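Local atomic coordinates of alkaline serine protease AL20 (Nesterenkonia abyssinica, PDB entry 3CP7), a protein that probably cleaves peptide bonds in proteins as a secreted, thermostable alkaline serine protease with a chymotrypsin-like fold. Residues Gly10-Ser15 / Phe55-Ala60; Ser34-Ala39 / Ala93-Glu98; Thr149-Gly154 / Asn187-Thr192. All coordinates share one frame; numbering follows the deposited sequence.

Contact 1: Gly10-Ser15 / Phe55-Ala60; sequences GKVFFS and FVFAPA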
loop_
_atom_site.group_PDB
_atom_site.type_symbol
_atom_site.label_atom_id
_atom_site.label_comp_id
_atom_site.label_asym_id
_atom_site.label_seq_id
_atom_site.Cartn_x
_atom_site.Cartn_y
_atom_site.Cartn_z
ATOM N N GLY A 10 12.749 -13.224 13.218
ATOM C CA GLY A 10 12.504 -12.597 14.510
ATOM C C GLY A 10 11.052 -12.610 14.911
ATOM O O GLY A 10 10.180 -13.009 14.127
ATOM N N LYS A 11 10.811 -12.155 16.140
ATOM C CA LYS A 11 9.478 -12.129 16.733
ATOM C C LYS A 11 8.901 -10.726 16.546
ATOM O O LYS A 11 9.657 -9.743 16.534
ATOM C CB LYS A 11 9.563 -12.503 18.214
ATOM C CG LYS A 11 8.225 -12.594 18.935
ATOM C CD LYS A 11 8.443 -13.013 20.367
ATOM C CE LYS A 11 7.148 -13.081 21.149
ATOM N NZ LYS A 11 6.330 -14.282 20.849
ATOM N N VAL A 12 7.579 -10.642 16.379
ATOM C CA VAL A 12 6.888 -9.367 16.205
ATOM C C VAL A 12 5.935 -9.156 17.385
ATOM O O VAL A 12 5.268 -10.101 17.821
ATOM C CB VAL A 12 6.089 -9.355 14.876
ATOM C CG1 VAL A 12 5.143 -8.180 14.816
ATOM C CG2 VAL A 12 7.031 -9.311 13.680
ATOM N N PHE A 13 5.904 -7.929 17.905
ATOM C CA PHE A 13 4.897 -7.504 18.875
ATOM C C PHE A 13 4.117 -6.365 18.246
ATOM O O PHE A 13 4.682 -5.519 17.558
ATOM C CB PHE A 13 5.550 -6.999 20.167
ATOM C CG PHE A 13 6.416 -8.013 20.862
ATOM C CD1 PHE A 13 7.732 -8.218 20.452
ATOM C CD2 PHE A 13 5.926 -8.745 21.936
ATOM C CE1 PHE A 13 8.533 -9.146 21.093
ATOM C CE2 PHE A 13 6.730 -9.680 22.588
ATOM C CZ PHE A 13 8.034 -9.866 22.172
ATOM N N PHE A 14 2.811 -6.338 18.474
ATOM C CA PHE A 14 2.001 -5.200 18.029
ATOM C C PHE A 14 0.733 -5.084 18.859
ATOM O O PHE A 14 0.394 -5.999 19.608
ATOM C CB PHE A 14 1.689 -5.286 16.521
ATOM C CG PHE A 14 0.747 -6.404 16.135
ATOM C CD1 PHE A 14 -0.616 -6.161 15.995
ATOM C CD2 PHE A 14 1.226 -7.681 15.881
ATOM C CE1 PHE A 14 -1.487 -7.179 15.630
ATOM C CE2 PHE A 14 0.356 -8.704 15.512
ATOM C CZ PHE A 14 -0.999 -8.451 15.383
ATOM N N SER A 15 0.043 -3.958 18.714
ATOM C CA SER A 15 -1.211 -3.737 19.433
ATOM C C SER A 15 -2.305 -3.264 18.489
ATOM O O SER A 15 -2.029 -2.669 17.452
ATOM C CB SER A 15 -1.016 -2.706 20.547
ATOM O OG SER A 15 -0.065 -3.162 21.489
ATOM N N PHE A 55 4.134 -1.671 16.172
ATOM C CA PHE A 55 4.748 -2.836 15.553
ATOM C C PHE A 55 6.244 -2.804 15.817
ATOM O O PHE A 55 6.933 -1.846 15.447
ATOM C CB PHE A 55 4.453 -2.837 14.050
ATOM C CG PHE A 55 4.950 -4.058 13.303
ATOM C CD1 PHE A 55 4.048 -4.994 12.816
ATOM C CD2 PHE A 55 6.304 -4.225 13.025
ATOM C CE1 PHE A 55 4.485 -6.105 12.091
ATOM C CE2 PHE A 55 6.764 -5.330 12.303
ATOM C CZ PHE A 55 5.844 -6.276 11.836
ATOM N N VAL A 56 6.733 -3.866 16.445
ATOM C CA VAL A 56 8.144 -3.979 16.796
ATOM C C VAL A 56 8.678 -5.349 16.374
ATOM O O VAL A 56 7.993 -6.352 16.531
ATOM C CB VAL A 56 8.332 -3.765 18.329
ATOM C CG1 VAL A 56 9.670 -4.244 18.803
ATOM C CG2 VAL A 56 8.140 -2.301 18.695
ATOM N N PHE A 57 9.910 -5.365 15.876
ATOM C CA PHE A 57 10.554 -6.575 15.385
ATOM C C PHE A 57 11.793 -6.864 16.219
ATOM O O PHE A 57 12.612 -5.973 16.435
ATOM C CB PHE A 57 10.956 -6.391 13.918
ATOM C CG PHE A 57 11.706 -7.570 13.324
ATOM C CD1 PHE A 57 13.041 -7.435 12.933
ATOM C CD2 PHE A 57 11.069 -8.800 13.128
ATOM C CE1 PHE A 57 13.721 -8.511 12.368
ATOM C CE2 PHE A 57 11.747 -9.872 12.561
ATOM C CZ PHE A 57 13.083 -9.728 12.198
ATOM N N ALA A 58 11.909 -8.104 16.689
ATOM C CA ALA A 58 13.025 -8.532 17.538
ATOM C C ALA A 58 13.810 -9.646 16.852
ATOM O O ALA A 58 13.448 -10.822 16.962
ATOM C CB ALA A 58 12.507 -9.000 18.896
ATOM N N PRO A 59 14.889 -9.283 16.134
ATOM C CA PRO A 59 15.687 -10.303 15.447
ATOM C C PRO A 59 16.287 -11.307 16.423
ATOM O O PRO A 59 16.784 -10.920 17.488
ATOM C CB PRO A 59 16.816 -9.503 14.774
ATOM C CG PRO A 59 16.445 -8.081 14.884
ATOM C CD PRO A 59 15.384 -7.914 15.914
ATOM N N ALA A 60 16.240 -12.586 16.069
ATOM C CA ALA A 60 16.881 -13.641 16.867
ATOM C C ALA A 60 16.362 -13.711 18.307
ATOM O O ALA A 60 17.081 -14.143 19.215
ATOM C CB ALA A 60 18.426 -13.483 16.848
#
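Val12 packs over the ring of Phe55: its CG1 sits above one face, offset toward the rim, with CG1 of Val12 3.5 Å from CE1 of Phe55. With CG1 anti to the backbone N (chi1 168°), that methyl is the one laid on the ring as a CH-pi contact, while CG2 of Val12 lies 3.7 Å from CZ of Phe55 and also stands at the edge of the next aromatic ring, 4.1 Å from CD2 of Phe57. Phe57 crosses Val12 at about a right angle, and its CE2 reaches the backbone of Gly10, 3.4 Å from the glycine CA. Gly10 CA also lies 3.2 Å from the carbonyl O of Ala58, which leaves little room for a CB. An alanine in place of Phe57 would probably open a gap beside Gly10 and cost CG2 of Val12 its ring-edge contact, with Phe55 remaining. On the other face of the sheet stand Phe13 and Val56, which are partly exposed, and Lys11, whose amine reaches out to the carbonyl of Gly138.

Two pairs of backbone hydrogen bonds join the strands, Lys11 with Ala58 and Phe13 with Val56. The shortest of the four, Ala58 N to Lys11 O, is 2.8 Å. Antiparallel at 160°, strands 9-16 and 55-59 are the first and last in the order of the six-stranded sheet, and their pairing closes the N-terminal beta barrel of a trypsin-like protease.

Contact 2: Ser34-Ala39 / Ala93-Glu98; sequences STVATA and AFAVLE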
loop_
_atom_site.group_PDB
_atom_site.type_symbol
_atom_site.label_atom_id
_atom_site.label_comp_id
_atom_site.label_asym_id
_atom_site.label_seq_id
_atom_site.Cartn_x
_atom_site.Cartn_y
_atom_site.Cartn_z
ATOM N N SER A 34 16.093 -2.117 5.490
ATOM C CA SER A 34 15.192 -1.896 6.612
ATOM C C SER A 34 13.898 -2.698 6.532
ATOM O O SER A 34 12.946 -2.383 7.245
ATOM C CB SER A 34 14.833 -0.409 6.703
ATOM O OG SER A 34 16.000 0.384 6.863
ATOM N N THR A 35 13.859 -3.713 5.672
ATOM C CA THR A 35 12.585 -4.346 5.327
ATOM C C THR A 35 12.469 -5.764 5.860
ATOM O O THR A 35 13.346 -6.604 5.622
ATOM C CB THR A 35 12.366 -4.334 3.806
ATOM O OG1 THR A 35 12.367 -2.982 3.339
ATOM C CG2 THR A 35 11.015 -4.944 3.419
ATOM N N VAL A 36 11.363 -6.015 6.565
ATOM C CA VAL A 36 10.985 -7.378 6.953
ATOM C C VAL A 36 9.700 -7.812 6.249
ATOM O O VAL A 36 8.765 -7.015 6.059
ATOM C CB VAL A 36 10.845 -7.566 8.489
ATOM C CG1 VAL A 36 12.182 -7.362 9.189
ATOM C CG2 VAL A 36 9.780 -6.635 9.084
ATOM N N ALA A 37 9.670 -9.082 5.862
ATOM C CA ALA A 37 8.476 -9.715 5.326
ATOM C C ALA A 37 7.671 -10.283 6.471
ATOM O O ALA A 37 8.221 -10.853 7.428
ATOM C CB ALA A 37 8.855 -10.823 4.386
ATOM N N THR A 38 6.357 -10.135 6.363
ATOM C CA THR A 38 5.451 -10.684 7.360
ATOM C C THR A 38 4.095 -10.946 6.703
ATOM O O THR A 38 3.976 -10.882 5.469
ATOM C CB THR A 38 5.357 -9.745 8.597
ATOM O OG1 THR A 38 4.684 -10.424 9.661
ATOM C CG2 THR A 38 4.636 -8.435 8.283
ATOM N N ALA A 39 3.085 -11.271 7.507
ATOM C CA ALA A 39 1.718 -11.448 6.994
ATOM C C ALA A 39 0.980 -10.120 7.041
ATOM O O ALA A 39 1.208 -9.299 7.930
ATOM C CB ALA A 39 0.968 -12.498 7.809
ATOM N N ALA A 93 2.862 -8.929 3.547
ATOM C CA ALA A 93 3.121 -7.522 3.802
ATOM C C ALA A 93 4.576 -7.338 4.140
ATOM O O ALA A 93 5.304 -8.301 4.354
ATOM C CB ALA A 93 2.249 -7.019 4.948
ATOM N N PHE A 94 4.985 -6.080 4.194
ATOM C CA PHE A 94 6.351 -5.743 4.555
ATOM C C PHE A 94 6.312 -4.612 5.547
ATOM O O PHE A 94 5.463 -3.721 5.434
ATOM C CB PHE A 94 7.136 -5.344 3.295
ATOM C CG PHE A 94 7.186 -6.436 2.269
ATOM C CD1 PHE A 94 8.177 -7.414 2.337
ATOM C CD2 PHE A 94 6.197 -6.542 1.289
ATOM C CE1 PHE A 94 8.208 -8.459 1.429
ATOM C CE2 PHE A 94 6.218 -7.584 0.388
ATOM C CZ PHE A 94 7.206 -8.560 0.464
ATOM N N ALA A 95 7.216 -4.637 6.516
ATOM C CA ALA A 95 7.362 -3.508 7.430
ATOM C C ALA A 95 8.745 -2.922 7.239
ATOM O O ALA A 95 9.750 -3.642 7.215
ATOM C CB ALA A 95 7.147 -3.946 8.878
ATOM N N VAL A 96 8.779 -1.604 7.083
ATOM C CA VAL A 96 10.030 -0.872 6.958
ATOM C C VAL A 96 10.367 -0.284 8.327
ATOM O O VAL A 96 9.582 0.484 8.893
ATOM C CB VAL A 96 9.922 0.235 5.900
ATOM C CG1 VAL A 96 11.262 0.945 5.738
ATOM C CG2 VAL A 96 9.464 -0.354 4.566
ATOM N N LEU A 97 11.523 -0.686 8.853
ATOM C CA LEU A 97 11.896 -0.385 10.224
ATOM C C LEU A 97 12.738 0.866 10.356
ATOM O O LEU A 97 13.338 1.344 9.398
ATOM C CB LEU A 97 12.618 -1.589 10.855
ATOM C CG LEU A 97 11.886 -2.941 10.741
ATOM C CD1 LEU A 97 12.719 -4.036 11.358
ATOM C CD2 LEU A 97 10.467 -2.924 11.343
ATOM N N GLU A 98 12.749 1.391 11.573
ATOM C CA GLU A 98 13.570 2.533 11.937
ATOM C C GLU A 98 15.054 2.268 11.707
ATOM O O GLU A 98 15.506 1.115 11.599
ATOM C CB GLU A 98 13.347 2.869 13.414
ATOM C CG GLU A 98 13.879 1.799 14.373
ATOM C CD GLU A 98 13.700 2.141 15.844
ATOM O OE1 GLU A 98 13.828 3.331 16.211
ATOM O OE2 GLU A 98 13.459 1.205 16.638
HETATM O O HOH W 1 16.346 -0.508 9.565
HETATM O O HOH W 2 14.978 3.058 8.118
#
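Val36 and Ala95 face each other as an antiparallel hydrogen-bonded pair, with Val36 N to Ala95 O and Ala95 N to Val36 O both 2.9 Å long. The methyl CG2 of Val36 lies 3.8 Å from CB of Ala95. Its other methyl, CG1, placed anti to the carbonyl carbon (chi1 -64°), meets CD1 of Leu97, whose side chain crosses at about a right angle. On the other face of the sheet, Phe94 packs beside Ala37 and Thr35: CE1 is 3.8 Å from CB of Ala37, and its CB and CD1 each lie 3.9 Å from CG2 of Thr35.

Strands 35-38 and 93-97 are adjacent in the N-terminal barrel of the trypsin-like fold. The face bearing Val36 and Ala95 turns inward to Phe55 and Phe57, and Leu97 also touches Phe57. Ala39 lies against the group of residues that probably forms the catalytic triad (His41, Asp91, Ser169).

Further out, the pairing differs at its two ends. Leu97 N bonds Ser34 O at 2.7 Å, and two waters donate both to OG of Ser34 and to backbone carbonyls, one to Leu97 O and the other to Glu98 O. Asn32 fixes this corner, its backbone O bonded to Ser34 OG and its OD1 to Thr35 OG1. At the far end Thr38 N bonds Ala93 O at 2.9 Å, and a more bent bond returns from Ala93 N to Thr38 O at 3.0 Å; the Thr38 hydroxyl is tied to the carbonyl of Ser24.

Contact 3: Thr149-Gly154 / Asn187-Thr192; sequences TNDPMG and NSYGYT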
loop_
_atom_site.group_PDB
_atom_site.type_symbol
_atom_site.label_atom_id
_atom_site.label_comp_id
_atom_site.label_asym_id
_atom_site.label_seq_id
_atom_site.Cartn_x
_atom_site.Cartn_y
_atom_site.Cartn_z
ATOM N N THR A 149 1.098 -28.271 -0.988
ATOM C CA THR A 149 -0.023 -28.697 -1.818
ATOM C C THR A 149 -1.044 -27.564 -1.946
ATOM O O THR A 149 -0.974 -26.572 -1.209
ATOM C CB THR A 149 -0.709 -29.961 -1.252
ATOM O OG1 THR A 149 -1.017 -29.760 0.131
ATOM C CG2 THR A 149 0.203 -31.178 -1.410
ATOM N N ASN A 150 -1.993 -27.712 -2.862
ATOM C CA ASN A 150 -2.979 -26.688 -3.145
ATOM C C ASN A 150 -3.987 -26.515 -2.020
ATOM O O ASN A 150 -4.356 -27.476 -1.341
ATOM C CB ASN A 150 -3.715 -27.013 -4.446
ATOM C CG ASN A 150 -2.843 -26.835 -5.678
ATOM O OD1 ASN A 150 -3.093 -27.468 -6.709
ATOM N ND2 ASN A 150 -1.832 -25.990 -5.592
ATOM N N ASP A 151 -4.431 -25.280 -1.839
ATOM C CA ASP A 151 -5.508 -24.966 -0.917
ATOM C C ASP A 151 -6.715 -25.862 -1.225
ATOM O O ASP A 151 -7.208 -25.842 -2.347
ATOM C CB ASP A 151 -5.889 -23.505 -1.116
ATOM C CG ASP A 151 -7.079 -23.086 -0.289
ATOM O OD1 ASP A 151 -7.381 -23.782 0.706
ATOM O OD2 ASP A 151 -7.693 -22.052 -0.630
ATOM N N PRO A 152 -7.201 -26.634 -0.228
ATOM C CA PRO A 152 -8.406 -27.451 -0.481
ATOM C C PRO A 152 -9.616 -26.610 -0.869
ATOM O O PRO A 152 -10.555 -27.124 -1.486
ATOM C CB PRO A 152 -8.647 -28.163 0.857
ATOM C CG PRO A 152 -7.908 -27.363 1.880
ATOM C CD PRO A 152 -6.695 -26.822 1.143
ATOM N N MET A 153 -9.588 -25.327 -0.531
ATOM C CA MET A 153 -10.663 -24.414 -0.884
ATOM C C MET A 153 -10.544 -23.871 -2.299
ATOM O O MET A 153 -11.442 -23.171 -2.776
ATOM C CB MET A 153 -10.685 -23.238 0.075
ATOM C CG MET A 153 -10.891 -23.616 1.496
ATOM S SD MET A 153 -12.143 -22.502 2.079
ATOM C CE MET A 153 -13.453 -23.364 1.318
ATOM N N GLY A 154 -9.429 -24.162 -2.962
ATOM C CA GLY A 154 -9.279 -23.782 -4.360
ATOM C C GLY A 154 -8.671 -22.419 -4.628
ATOM O O GLY A 154 -8.576 -22.009 -5.785
ATOM N N ASN A 187 3.907 -17.694 6.784
ATOM C CA ASN A 187 2.824 -18.347 7.528
ATOM C C ASN A 187 1.627 -17.425 7.587
ATOM O O ASN A 187 1.750 -16.303 8.070
ATOM C CB ASN A 187 3.235 -18.666 8.968
ATOM C CG ASN A 187 4.423 -19.613 9.051
ATOM O OD1 ASN A 187 4.549 -20.558 8.262
ATOM N ND2 ASN A 187 5.310 -19.359 10.015
ATOM N N SER A 188 0.465 -17.888 7.133
ATOM C CA SER A 188 -0.715 -17.032 7.110
ATOM C C SER A 188 -1.913 -17.527 7.930
ATOM O O SER A 188 -2.437 -16.775 8.757
ATOM C CB SER A 188 -1.121 -16.733 5.663
ATOM O OG SER A 188 -2.418 -16.164 5.585
ATOM N N TYR A 189 -2.342 -18.771 7.722
ATOM C CA TYR A 189 -3.550 -19.239 8.383
ATOM C C TYR A 189 -3.664 -20.746 8.331
ATOM O O TYR A 189 -2.947 -21.406 7.580
ATOM C CB TYR A 189 -4.789 -18.595 7.727
ATOM C CG TYR A 189 -5.108 -19.130 6.353
ATOM C CD1 TYR A 189 -4.579 -18.540 5.209
ATOM C CD2 TYR A 189 -5.963 -20.224 6.193
ATOM C CE1 TYR A 189 -4.870 -19.034 3.936
ATOM C CE2 TYR A 189 -6.254 -20.736 4.940
ATOM C CZ TYR A 189 -5.722 -20.123 3.807
ATOM O OH TYR A 189 -5.993 -20.609 2.541
ATOM N N GLY A 190 -4.564 -21.282 9.158
ATOM C CA GLY A 190 -5.038 -22.657 8.990
ATOM C C GLY A 190 -6.551 -22.666 8.879
ATOM O O GLY A 190 -7.204 -21.610 8.961
ATOM N N TYR A 191 -7.104 -23.862 8.681
ATOM C CA TYR A 191 -8.545 -24.051 8.737
ATOM C C TYR A 191 -8.914 -24.810 9.993
ATOM O O TYR A 191 -8.210 -25.733 10.398
ATOM C CB TYR A 191 -9.038 -24.847 7.529
ATOM C CG TYR A 191 -8.875 -24.149 6.205
ATOM C CD1 TYR A 191 -9.624 -23.026 5.885
ATOM C CD2 TYR A 191 -7.999 -24.653 5.245
ATOM C CE1 TYR A 191 -9.474 -22.387 4.647
ATOM C CE2 TYR A 191 -7.844 -24.029 4.008
ATOM C CZ TYR A 191 -8.578 -22.886 3.718
ATOM O OH TYR A 191 -8.440 -22.253 2.499
ATOM N N THR A 192 -10.052 -24.452 10.581
ATOM C CA THR A 192 -10.525 -25.115 11.797
ATOM C C THR A 192 -10.692 -26.629 11.614
ATOM O O THR A 192 -10.494 -27.389 12.564
ATOM C CB THR A 192 -11.879 -24.540 12.246
ATOM O OG1 THR A 192 -12.772 -24.535 11.128
ATOM C CG2 THR A 192 -11.705 -23.119 12.769
#
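OD1 of Asp151 is gripped by two donors that reach it from opposite faces of the carboxylate plane. The hydroxyl of Tyr191 donates from the syn side, 28° out of that plane, and this bond is short, 2.6 Å from OH of Tyr191 to OD1 of Asp151. Met153 N comes from far above the plane at 3.0 Å from the same Asp151 OD1, which makes an Asx turn inside the type I beta turn that runs from Asp151 to Gly154. The carboxylate lies nearly level with the Tyr191 ring, the planes 13° apart, and OD1 stands at the ring edge. With CG anti to the backbone N (chi1 175°), the acid group is carried toward the tyrosine, and the hydroxyl of Ser155 binds its other oxygen, OD2, giving the carboxylate a further partner.

Met153 packs against the hydroxyl end of Tyr191. Its CG is 3.3 Å from CZ of Tyr191, and its sulfur makes an oblique Met-aromatic contact, SD lying 4.6 Å from the ring centroid of Tyr191. Pro152 lies alongside, running the other way, with CG 4.0 Å from CE2 of Tyr191. Against one face of the Tyr191 ring lies Tyr189, its CE2 3.4 Å above the plane and offset toward the rim.

At the protein surface, the contact thus ties the turn after strand 142-150 to the end of strand 183-191. There strand 183-191 meets strand 197-200 through the Ser188-Phe199 backbone bond at a classic beta bulge, consistent with the second barrel of a trypsin-like protease. Phe199 meets both tyrosine rings and also touches Asp151 and Pro152.

Contacts 1 and 2 belong to the same closed six-stranded barrel, their centres 10 Å apart, and their segments alternate along the chain. They touch inside the barrel, where Phe55 CE2 comes 3.7 Å from Ala95 CB and Phe57 rests on Val36 and Leu97. Contact 3 follows both in the chain and belongs to the second six-stranded sheet, its centre 25 Å from that of contact 1 and 23 Å from that of contact 2, beyond the centre of the chain. Contacts 2 and 3 touch at one place, where Ala39 CB lies 3.9 Å from Asn187 O. Consistent with a chymotrypsin-like protease, the probable triad draws His41 and Asp91 from the first half and Ser169 from the second.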